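PDB 5O5C: putative decarboxylase involved in desferrioxamine biosynthesis from Erwinia amylovora, which probably decarboxylates lysine with pyridoxal 5'-phosphate as cofactor, as a step in the biosynthesis of the siderophore desferrioxamine E. Local coordinates for residues L119-E122 and Q123-A127; V148-W151 and T152-R155; T325-Y328 and H329-F332; N402-D405 and D406-A409. All coordinates share one frame; numbering follows the deposited sequence.

Interaction 1 (L119-E122 and Q123-A127)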
loop_
_atom_site.group_PDB
_atom_site.type_symbol
_atom_site.label_atom_id
_atom_site.label_comp_id
_atom_site.label_asym_id
_atom_site.label_seq_id
_atom_site.Cartn_x
_atom_site.Cartn_y
_atom_site.Cartn_z
ATOM N N LEU B 119 4.644 13.638 -10.477
ATOM C CA LEU B 119 3.923 14.658 -9.703
ATOM C C LEU B 119 2.650 15.118 -10.423
ATOM O O LEU B 119 1.623 15.374 -9.769
ATOM C CB LEU B 119 4.783 15.892 -9.368
ATOM C CG LEU B 119 6.051 15.759 -8.515
ATOM C CD1 LEU B 119 7.269 15.151 -9.221
ATOM C CD2 LEU B 119 6.391 17.148 -8.000
ATOM N N LEU B 120 2.730 15.247 -11.742
ATOM C CA LEU B 120 1.553 15.501 -12.582
ATOM C C LEU B 120 0.436 14.503 -12.221
ATOM O O LEU B 120 -0.681 14.900 -11.947
ATOM C CB LEU B 120 1.888 15.374 -14.079
ATOM C CG LEU B 120 0.853 15.819 -15.106
ATOM C CD1 LEU B 120 0.643 17.327 -15.009
ATOM C CD2 LEU B 120 1.261 15.488 -16.513
ATOM N N ALA B 121 0.777 13.219 -12.173
ATOM C CA ALA B 121 -0.194 12.143 -11.832
ATOM C C ALA B 121 -0.733 12.216 -10.388
ATOM O O ALA B 121 -1.916 12.055 -10.142
ATOM C CB ALA B 121 0.448 10.799 -12.091
ATOM N N GLU B 122 0.132 12.433 -9.417
ATOM C CA GLU B 122 -0.312 12.553 -8.038
ATOM C C GLU B 122 -1.298 13.722 -7.868
ATOM O O GLU B 122 -2.275 13.623 -7.106
ATOM C CB GLU B 122 0.878 12.709 -7.076
ATOM C CG GLU B 122 1.665 11.431 -6.875
ATOM C CD GLU B 122 0.911 10.413 -6.012
ATOM O OE1 GLU B 122 -0.154 10.708 -5.388
ATOM O OE2 GLU B 122 1.374 9.282 -5.982
ATOM N N GLN B 123 -1.046 14.819 -8.553
ATOM C CA GLN B 123 -1.945 15.980 -8.450
ATOM C C GLN B 123 -3.390 15.677 -8.918
ATOM O O GLN B 123 -4.380 16.098 -8.308
ATOM C CB GLN B 123 -1.391 17.153 -9.242
ATOM C CG GLN B 123 -2.253 18.444 -9.169
ATOM C CD GLN B 123 -1.670 19.582 -9.998
ATOM O OE1 GLN B 123 -0.638 19.386 -10.624
ATOM N NE2 GLN B 123 -2.353 20.778 -10.043
ATOM N N ILE B 124 -3.472 14.968 -10.034
ATOM C CA ILE B 124 -4.757 14.567 -10.615
ATOM C C ILE B 124 -5.425 13.528 -9.710
ATOM O O ILE B 124 -6.606 13.659 -9.363
ATOM C CB ILE B 124 -4.570 14.005 -12.035
ATOM C CG1 ILE B 124 -4.121 15.144 -12.962
ATOM C CG2 ILE B 124 -5.833 13.316 -12.520
ATOM C CD1 ILE B 124 -3.689 14.771 -14.355
ATOM N N MET B 125 -4.637 12.536 -9.323
ATOM C CA MET B 125 -5.017 11.486 -8.409
ATOM C C MET B 125 -5.595 11.950 -7.062
ATOM O O MET B 125 -6.528 11.321 -6.535
ATOM C CB MET B 125 -3.825 10.581 -8.114
ATOM C CG MET B 125 -3.349 9.727 -9.282
ATOM S SD MET B 125 -1.758 8.929 -8.934
ATOM C CE MET B 125 -2.118 8.105 -7.401
ATOM N N ALA B 126 -5.040 13.023 -6.517
ATOM C CA ALA B 126 -5.566 13.648 -5.321
ATOM C C ALA B 126 -6.960 14.249 -5.541
ATOM O O ALA B 126 -7.708 14.404 -4.600
ATOM C CB ALA B 126 -4.625 14.753 -4.855
ATOM N N ALA B 127 -7.284 14.657 -6.758
ATOM C CA ALA B 127 -8.578 15.267 -7.031
ATOM C C ALA B 127 -9.673 14.230 -7.283
ATOM O O ALA B 127 -10.754 14.333 -6.698
ATOM C CB ALA B 127 -8.476 16.221 -8.201
#
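Glu122 and Met125, one turn apart on helix 116-128, meet at their ends: the methionine methyl lies 3.8 Å from the carboxylate, Met125 CE to Glu122 OE1. The contact is van der Waals and leaves the charge of the glutamate to other partners. Glu122 OE1 forms a salt bridge with Arg382 and OE2 another with Lys387, while the matching Glu122 OE1 of the second subunit lies close by, so the two cationic groups probably offset a repulsion between the paired acids. The glutamate chain leaves CB beside its own backbone N (chi1 -73°) and bends again at CG, which brings the carboxylate beside the methionine methyl. Met125 makes its own bend at the sulfur, and SD lies 4.3 Å from Ala121 CB.

Backbone donors are answered along the helix. Gln123 N donates a hydrogen bond to Leu119 O at 3.0 Å, and Ala126 N does the same to Glu122 O at 2.9 Å, with an N-H...O angle of 152°. The bond from Ile124 N to Leu120 O is weak, stretched to 3.4 Å. Gln123 extends straight from its backbone, CG anti to N (chi1 -179°), and its NE2 donates to the carbonyl oxygen of Thr41 of the second subunit.

Helix 385-394 packs on Ala121 and Met125 through Leu386, and helix 34-53 of the second subunit meets Leu119 with Trp37 and Leu120 with Val44.

Interaction 2 (V148-W151 and T152-R155)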
loop_
_atom_site.group_PDB
_atom_site.type_symbol
_atom_site.label_atom_id
_atom_site.label_comp_id
_atom_site.label_asym_id
_atom_site.label_seq_id
_atom_site.Cartn_x
_atom_site.Cartn_y
_atom_site.Cartn_z
ATOM N N VAL B 148 -0.413 -0.135 -18.610
ATOM C CA VAL B 148 0.916 -0.132 -18.017
ATOM C C VAL B 148 1.483 -1.504 -17.708
ATOM O O VAL B 148 2.661 -1.737 -17.920
ATOM C CB VAL B 148 1.054 0.759 -16.770
ATOM C CG1 VAL B 148 2.495 0.778 -16.328
ATOM C CG2 VAL B 148 0.650 2.177 -17.089
ATOM N N ILE B 149 0.654 -2.369 -17.133
ATOM C CA ILE B 149 0.988 -3.732 -16.872
ATOM C C ILE B 149 1.418 -4.502 -18.115
ATOM O O ILE B 149 2.479 -5.155 -18.108
ATOM C CB ILE B 149 -0.212 -4.443 -16.205
ATOM C CG1 ILE B 149 -0.231 -4.047 -14.752
ATOM C CG2 ILE B 149 -0.096 -5.951 -16.289
ATOM C CD1 ILE B 149 -1.409 -4.595 -14.042
ATOM N N ASP B 150 0.588 -4.423 -19.146
ATOM C CA ASP B 150 0.836 -5.119 -20.428
ATOM C C ASP B 150 2.091 -4.574 -21.068
ATOM O O ASP B 150 2.868 -5.347 -21.527
ATOM C CB ASP B 150 -0.276 -4.942 -21.421
ATOM C CG ASP B 150 -1.591 -5.653 -21.025
ATOM O OD1 ASP B 150 -1.652 -6.647 -20.240
ATOM O OD2 ASP B 150 -2.582 -5.189 -21.583
ATOM N N TRP B 151 2.274 -3.260 -21.094
ATOM C CA TRP B 151 3.544 -2.673 -21.554
ATOM C C TRP B 151 4.760 -3.204 -20.772
ATOM O O TRP B 151 5.818 -3.485 -21.353
ATOM C CB TRP B 151 3.500 -1.146 -21.470
ATOM C CG TRP B 151 4.815 -0.447 -21.801
ATOM C CD1 TRP B 151 5.232 -0.080 -23.046
ATOM C CD2 TRP B 151 5.846 -0.002 -20.884
ATOM N NE1 TRP B 151 6.462 0.526 -22.973
ATOM C CE2 TRP B 151 6.860 0.610 -21.665
ATOM C CE3 TRP B 151 6.025 -0.091 -19.498
ATOM C CZ2 TRP B 151 8.046 1.139 -21.111
ATOM C CZ3 TRP B 151 7.220 0.443 -18.930
ATOM C CH2 TRP B 151 8.209 1.056 -19.755
ATOM N N THR B 152 4.628 -3.314 -19.455
ATOM C CA THR B 152 5.723 -3.879 -18.651
ATOM C C THR B 152 5.981 -5.322 -19.040
ATOM O O THR B 152 7.111 -5.747 -19.263
ATOM C CB THR B 152 5.456 -3.735 -17.140
ATOM O OG1 THR B 152 5.256 -2.359 -16.857
ATOM C CG2 THR B 152 6.631 -4.175 -16.400
ATOM N N LEU B 153 4.935 -6.086 -19.149
ATOM C CA LEU B 153 5.098 -7.491 -19.492
ATOM C C LEU B 153 5.779 -7.693 -20.881
ATOM O O LEU B 153 6.552 -8.649 -21.078
ATOM C CB LEU B 153 3.773 -8.184 -19.510
ATOM C CG LEU B 153 3.114 -8.484 -18.173
ATOM C CD1 LEU B 153 1.691 -8.778 -18.521
ATOM C CD2 LEU B 153 3.742 -9.666 -17.445
ATOM N N SER B 154 5.474 -6.797 -21.809
ATOM C CA SER B 154 6.177 -6.740 -23.092
ATOM C C SER B 154 7.676 -6.551 -22.966
ATOM O O SER B 154 8.441 -7.090 -23.775
ATOM C CB SER B 154 5.607 -5.635 -23.957
ATOM O OG SER B 154 6.167 -5.679 -25.240
ATOM N N ARG B 155 8.109 -5.811 -21.952
ATOM C CA ARG B 155 9.519 -5.525 -21.775
ATOM C C ARG B 155 10.206 -6.645 -21.056
ATOM O O ARG B 155 11.393 -6.881 -21.300
ATOM C CB ARG B 155 9.671 -4.252 -20.994
ATOM C CG ARG B 155 9.058 -3.065 -21.706
ATOM C CD ARG B 155 10.131 -2.428 -22.449
ATOM N NE ARG B 155 9.743 -1.304 -23.260
ATOM C CZ ARG B 155 10.595 -0.351 -23.613
ATOM N NH1 ARG B 155 11.850 -0.368 -23.178
ATOM N NH2 ARG B 155 10.207 0.591 -24.440
#
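The Trp151 indole carries Arg155 on one face: Arg155 CG rides over the centre of the ring, 4.2 Å above its plane. Farther out, the guanidinium turns one of its own faces to the rim of the indole, with Arg155 NE 3.7 Å from Trp151 CZ2. The two planes stand 46° apart, so the groups lean together without stacking. This is an i to i+4 pair on helix 140-156, in the cofactor-binding domain of a fold type I pyridoxal phosphate enzyme. The arginine reaches the ring by bending at chi2 (-95°). Asp77 of the second subunit ties both tips together, accepting from Trp151 NE1 and forming a salt bridge with Arg155 NH2, while Arg155 NH1 bonds to Leu306 O. Two residues before each of these, Ile149 and Leu153 run side by side, their branches 4.0 Å apart from Ile149 CG2 to Leu153 CD1, and Phe342 of strand 339-343 packs against both. Thr152 OG1 also bonds to the hydroxyl of Tyr328. Val148 O is gripped twice by one residue: Thr152 N, at 3.0 Å, and Thr152 OG1, at 2.9 Å, approach it from opposite faces of its carbonyl plane.

Interaction 3 (T325-Y328 and H329-F332). With PLP (pyridoxal-5'-phosphate), chain H.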
loop_
_atom_site.group_PDB
_atom_site.type_symbol
_atom_site.label_atom_id
_atom_site.label_comp_id
_atom_site.label_asym_id
_atom_site.label_seq_id
_atom_site.Cartn_x
_atom_site.Cartn_y
_atom_site.Cartn_z
ATOM N N THR B 325 8.838 -9.431 -9.604
ATOM C CA THR B 325 8.530 -8.218 -8.871
ATOM C C THR B 325 9.334 -7.043 -9.424
ATOM O O THR B 325 10.535 -7.144 -9.654
ATOM C CB THR B 325 8.819 -8.313 -7.370
ATOM O OG1 THR B 325 10.239 -8.412 -7.177
ATOM C CG2 THR B 325 8.217 -9.390 -6.798
ATOM N N VAL B 326 8.669 -5.911 -9.516
ATOM C CA VAL B 326 9.194 -4.712 -10.160
ATOM C C VAL B 326 8.878 -3.473 -9.306
ATOM O O VAL B 326 7.703 -3.295 -8.983
ATOM C CB VAL B 326 8.469 -4.552 -11.516
ATOM C CG1 VAL B 326 8.770 -3.218 -12.141
ATOM C CG2 VAL B 326 8.855 -5.664 -12.459
ATOM N N ASP B 327 9.871 -2.594 -9.014
ATOM C CA ASP B 327 9.608 -1.316 -8.274
ATOM C C ASP B 327 9.896 -0.100 -9.115
ATOM O O ASP B 327 11.046 0.225 -9.346
ATOM C CB ASP B 327 10.400 -1.133 -6.969
ATOM C CG ASP B 327 9.745 -1.729 -5.756
ATOM O OD1 ASP B 327 8.675 -2.311 -5.803
ATOM O OD2 ASP B 327 10.378 -1.623 -4.708
ATOM N N TYR B 328 8.822 0.565 -9.561
ATOM C CA TYR B 328 8.934 1.748 -10.349
ATOM C C TYR B 328 9.343 2.895 -9.476
ATOM O O TYR B 328 9.950 3.883 -9.995
ATOM C CB TYR B 328 7.654 2.116 -11.085
ATOM C CG TYR B 328 6.973 1.006 -11.816
ATOM C CD1 TYR B 328 7.396 0.645 -13.102
ATOM C CD2 TYR B 328 5.899 0.300 -11.259
ATOM C CE1 TYR B 328 6.767 -0.353 -13.813
ATOM C CE2 TYR B 328 5.266 -0.733 -11.988
ATOM C CZ TYR B 328 5.734 -1.066 -13.269
ATOM O OH TYR B 328 5.147 -2.093 -14.050
ATOM N N HIS B 329 8.999 2.777 -8.181
ATOM C CA HIS B 329 9.412 3.738 -7.172
ATOM C C HIS B 329 10.883 3.649 -6.638
ATOM O O HIS B 329 11.226 4.443 -5.760
ATOM C CB HIS B 329 8.402 3.802 -6.014
ATOM C CG HIS B 329 8.382 2.604 -5.121
ATOM N ND1 HIS B 329 7.205 1.985 -4.721
ATOM C CD2 HIS B 329 9.385 1.925 -4.517
ATOM C CE1 HIS B 329 7.495 0.969 -3.936
ATOM N NE2 HIS B 329 8.800 0.921 -3.783
ATOM N N LYS B 330 11.675 2.656 -7.090
ATOM C CA LYS B 330 13.166 2.693 -7.033
ATOM C C LYS B 330 13.902 3.056 -8.346
ATOM O O LYS B 330 14.813 3.856 -8.339
ATOM C CB LYS B 330 13.688 1.339 -6.599
ATOM C CG LYS B 330 13.164 0.927 -5.245
ATOM C CD LYS B 330 13.673 -0.422 -4.815
ATOM C CE LYS B 330 13.627 -0.373 -3.311
ATOM N NZ LYS B 330 14.036 -1.664 -2.817
ATOM N N SER B 331 13.547 2.429 -9.455
ATOM C CA SER B 331 14.318 2.555 -10.663
ATOM C C SER B 331 13.671 3.267 -11.812
ATOM O O SER B 331 14.351 3.494 -12.790
ATOM C CB SER B 331 14.824 1.176 -11.119
ATOM O OG SER B 331 15.409 0.508 -10.022
ATOM N N PHE B 332 12.398 3.630 -11.695
ATOM C CA PHE B 332 11.710 4.434 -12.701
ATOM C C PHE B 332 11.355 5.849 -12.272
ATOM O O PHE B 332 10.508 6.469 -12.902
ATOM C CB PHE B 332 10.456 3.718 -13.177
ATOM C CG PHE B 332 10.737 2.493 -13.977
ATOM C CD1 PHE B 332 11.181 1.316 -13.364
ATOM C CD2 PHE B 332 10.537 2.492 -15.337
ATOM C CE1 PHE B 332 11.438 0.204 -14.114
ATOM C CE2 PHE B 332 10.773 1.380 -16.072
ATOM C CZ PHE B 332 11.268 0.244 -15.470
HETATM N N1 PLP H . 13.329 -6.637 -3.287
HETATM C C2 PLP H . 14.489 -5.984 -3.506
HETATM C C2A PLP H . 15.531 -6.562 -4.417
HETATM C C3 PLP H . 14.705 -4.687 -2.849
HETATM O O3 PLP H . 15.865 -3.973 -3.031
HETATM C C4 PLP H . 13.598 -4.200 -1.990
HETATM C C4A PLP H . 13.725 -2.944 -1.219
HETATM C C5 PLP H . 12.387 -5.006 -1.832
HETATM C C6 PLP H . 12.334 -6.221 -2.487
HETATM C C5A PLP H . 11.266 -4.516 -0.944
HETATM O O4P PLP H . 10.700 -3.421 -1.682
HETATM P P PLP H . 9.610 -2.353 -1.151
HETATM O O1P PLP H . 10.372 -1.480 -0.206
HETATM O O2P PLP H . 9.229 -1.582 -2.390
HETATM O O3P PLP H . 8.463 -3.045 -0.505
#
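Asp327, His329 and Lys330 meet around the cofactor. His329 NE2 donates to the phosphate oxygen O2P of PLP at 2.9 Å, and that oxygen lies at the edge of the imidazole, in its plane. The ring is held from behind, since ND1 is hydrogen-bonded to Cys338 N. Asp327 OD2 sits beside the aliphatic chain of Lys330, 3.5 Å from Lys330 CD. That chain runs nearly extended to the cofactor, where Lys330 NZ lies 2.1 Å from PLP C4A, too close for a non-bonded contact and too long for a C=N bond; the distance is doubtful, and the predicted aldimine is not modelled. Gly170, Thr171 and Thr273 of the same chain, and Thr380 of the second subunit, also hydrogen-bond the cofactor. The consecutive His-Lys pair is a hallmark of group II decarboxylases, set here just after strand 323-327. The turn is drawn in by weak bonds from Lys330 N and Ser331 N to Asp327 O. One step further, Phe332 N donates to Tyr328 O at 3.0 Å. Their side chains form a T-shaped pair: the CD1 edge of Tyr328 points at the face of Phe332, with ring centroids 5.3 Å apart and planes at 70°. Met388 of helix 385-394 covers both rings.

Interaction 4 (N402-D405 and D406-A409)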
loop_
_atom_site.group_PDB
_atom_site.type_symbol
_atom_site.label_atom_id
_atom_site.label_comp_id
_atom_site.label_asym_id
_atom_site.label_seq_id
_atom_site.Cartn_x
_atom_site.Cartn_y
_atom_site.Cartn_z
ATOM N N ASN B 402 17.705 6.619 -20.722
ATOM C CA ASN B 402 18.819 7.575 -20.807
ATOM C C ASN B 402 19.318 7.921 -19.431
ATOM O O ASN B 402 20.516 7.929 -19.200
ATOM C CB ASN B 402 18.454 8.884 -21.538
ATOM C CG ASN B 402 18.281 8.713 -23.040
ATOM O OD1 ASN B 402 18.839 7.797 -23.640
ATOM N ND2 ASN B 402 17.462 9.577 -23.646
ATOM N N ALA B 403 18.379 8.243 -18.547
ATOM C CA ALA B 403 18.670 8.465 -17.137
ATOM C C ALA B 403 19.338 7.264 -16.502
ATOM O O ALA B 403 20.377 7.411 -15.889
ATOM C CB ALA B 403 17.402 8.781 -16.383
ATOM N N PHE B 404 18.752 6.085 -16.674
ATOM C CA PHE B 404 19.245 4.909 -15.957
ATOM C C PHE B 404 20.670 4.563 -16.440
ATOM O O PHE B 404 21.574 4.329 -15.619
ATOM C CB PHE B 404 18.339 3.705 -16.119
ATOM C CG PHE B 404 18.400 2.780 -14.971
ATOM C CD1 PHE B 404 17.763 3.118 -13.781
ATOM C CD2 PHE B 404 19.082 1.586 -15.042
ATOM C CE1 PHE B 404 17.824 2.305 -12.686
ATOM C CE2 PHE B 404 19.150 0.748 -13.936
ATOM C CZ PHE B 404 18.505 1.103 -12.764
ATOM N N ASP B 405 20.856 4.587 -17.758
ATOM C CA ASP B 405 22.211 4.513 -18.345
ATOM C C ASP B 405 23.219 5.475 -17.816
ATOM O O ASP B 405 24.322 5.054 -17.457
ATOM C CB ASP B 405 22.161 4.670 -19.844
ATOM C CG ASP B 405 21.490 3.489 -20.504
ATOM O OD1 ASP B 405 21.362 2.441 -19.838
ATOM O OD2 ASP B 405 21.099 3.648 -21.665
ATOM N N ASP B 406 22.894 6.747 -17.769
ATOM C CA ASP B 406 23.778 7.711 -17.098
ATOM C C ASP B 406 24.155 7.367 -15.666
ATOM O O ASP B 406 25.338 7.478 -15.299
ATOM C CB ASP B 406 23.257 9.144 -17.224
ATOM C CG ASP B 406 23.328 9.630 -18.625
ATOM O OD1 ASP B 406 23.817 8.878 -19.452
ATOM O OD2 ASP B 406 22.892 10.722 -18.951
ATOM N N ILE B 407 23.192 6.887 -14.883
ATOM C CA ILE B 407 23.500 6.425 -13.507
ATOM C C ILE B 407 24.412 5.166 -13.517
ATOM O O ILE B 407 25.379 5.111 -12.760
ATOM C CB ILE B 407 22.266 6.368 -12.551
ATOM C CG1 ILE B 407 21.068 5.690 -13.151
ATOM C CG2 ILE B 407 21.787 7.788 -12.160
ATOM C CD1 ILE B 407 20.032 5.196 -12.165
ATOM N N LEU B 408 24.153 4.200 -14.395
ATOM C CA LEU B 408 25.124 3.092 -14.587
ATOM C C LEU B 408 26.566 3.562 -14.942
ATOM O O LEU B 408 27.526 3.092 -14.381
ATOM C CB LEU B 408 24.626 2.107 -15.635
ATOM C CG LEU B 408 23.272 1.484 -15.229
ATOM C CD1 LEU B 408 22.664 0.726 -16.362
ATOM C CD2 LEU B 408 23.426 0.572 -14.040
ATOM N N ALA B 409 26.711 4.510 -15.849
ATOM C CA ALA B 409 28.063 5.000 -16.215
ATOM C C ALA B 409 28.665 5.805 -15.048
ATOM O O ALA B 409 29.863 5.659 -14.713
ATOM C CB ALA B 409 28.008 5.818 -17.468
#
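Ile407 leans back along helix 397-420 onto the ring of Phe404, three residues earlier. At its root, Ile407 CB lies 3.7 Å from the carbonyl oxygen Phe404 O. The CG2 branch lies 4.0 Å from Ala403 O, the acceptor that also accepts a hydrogen bond from Ile407 N at 3.0 Å, in the carbonyl plane. CG1 occupies the cramped site between backbone N and carbonyl carbon (chi1 47°), and its modelled approach to Phe404 O is too short to be trusted. From there the chain ends in CD1, which settles 3.5 Å from Phe404 CD1 and within touch of CE1, so the tip meets the ring obliquely at these two carbons. Leu408 CD1 comes to another part of the ring, 3.9 Å from Phe404 CD2, on the same side of its plane as the isoleucine tip.

The acidic pair belongs to a different side of the helix. Asp405 OD1 bonds to the hydroxyl of Ser308, whereas Asp406 OD2 bonds to His25 NE2 of the second subunit, and the carboxylates stay apart, 6.3 Å from Asp405 OD2 to Asp406 OD1. In the backbone, Asp406 N donates to Asn402 O with an angle of 170° at the hydrogen, and Ala409 N reaches Asp405 O nearly along its C=O axis, at 2.9 Å. The chemistry is that of an amphipathic helix: carbon-only contacts round Phe404 on the buried flank, and two separately bonded carboxylates, one of them serving the dimer interface, on the more open one.

All four are local contacts, but they sit at different depths. Interaction 3 is the innermost, about 6 Å from the centre of the chain, and alone touches the cofactor; interactions 1 and 2 are largely buried on helices against the second subunit, and interaction 4 is partly buried and also reaches that subunit. Interaction 3 is the hub: Tyr328 joins it to interaction 2, while Ser331 CB packs on Phe404 CE1 of interaction 4 at 3.6 Å. Helix 385-394 borders interactions 1, 2 and 3. The chemistry follows place: paired acids with cationic partners at the interface in interaction 1, indole and guanidinium in interaction 2, phosphate binding in interaction 3, and aliphatic-aromatic packing in interaction 4.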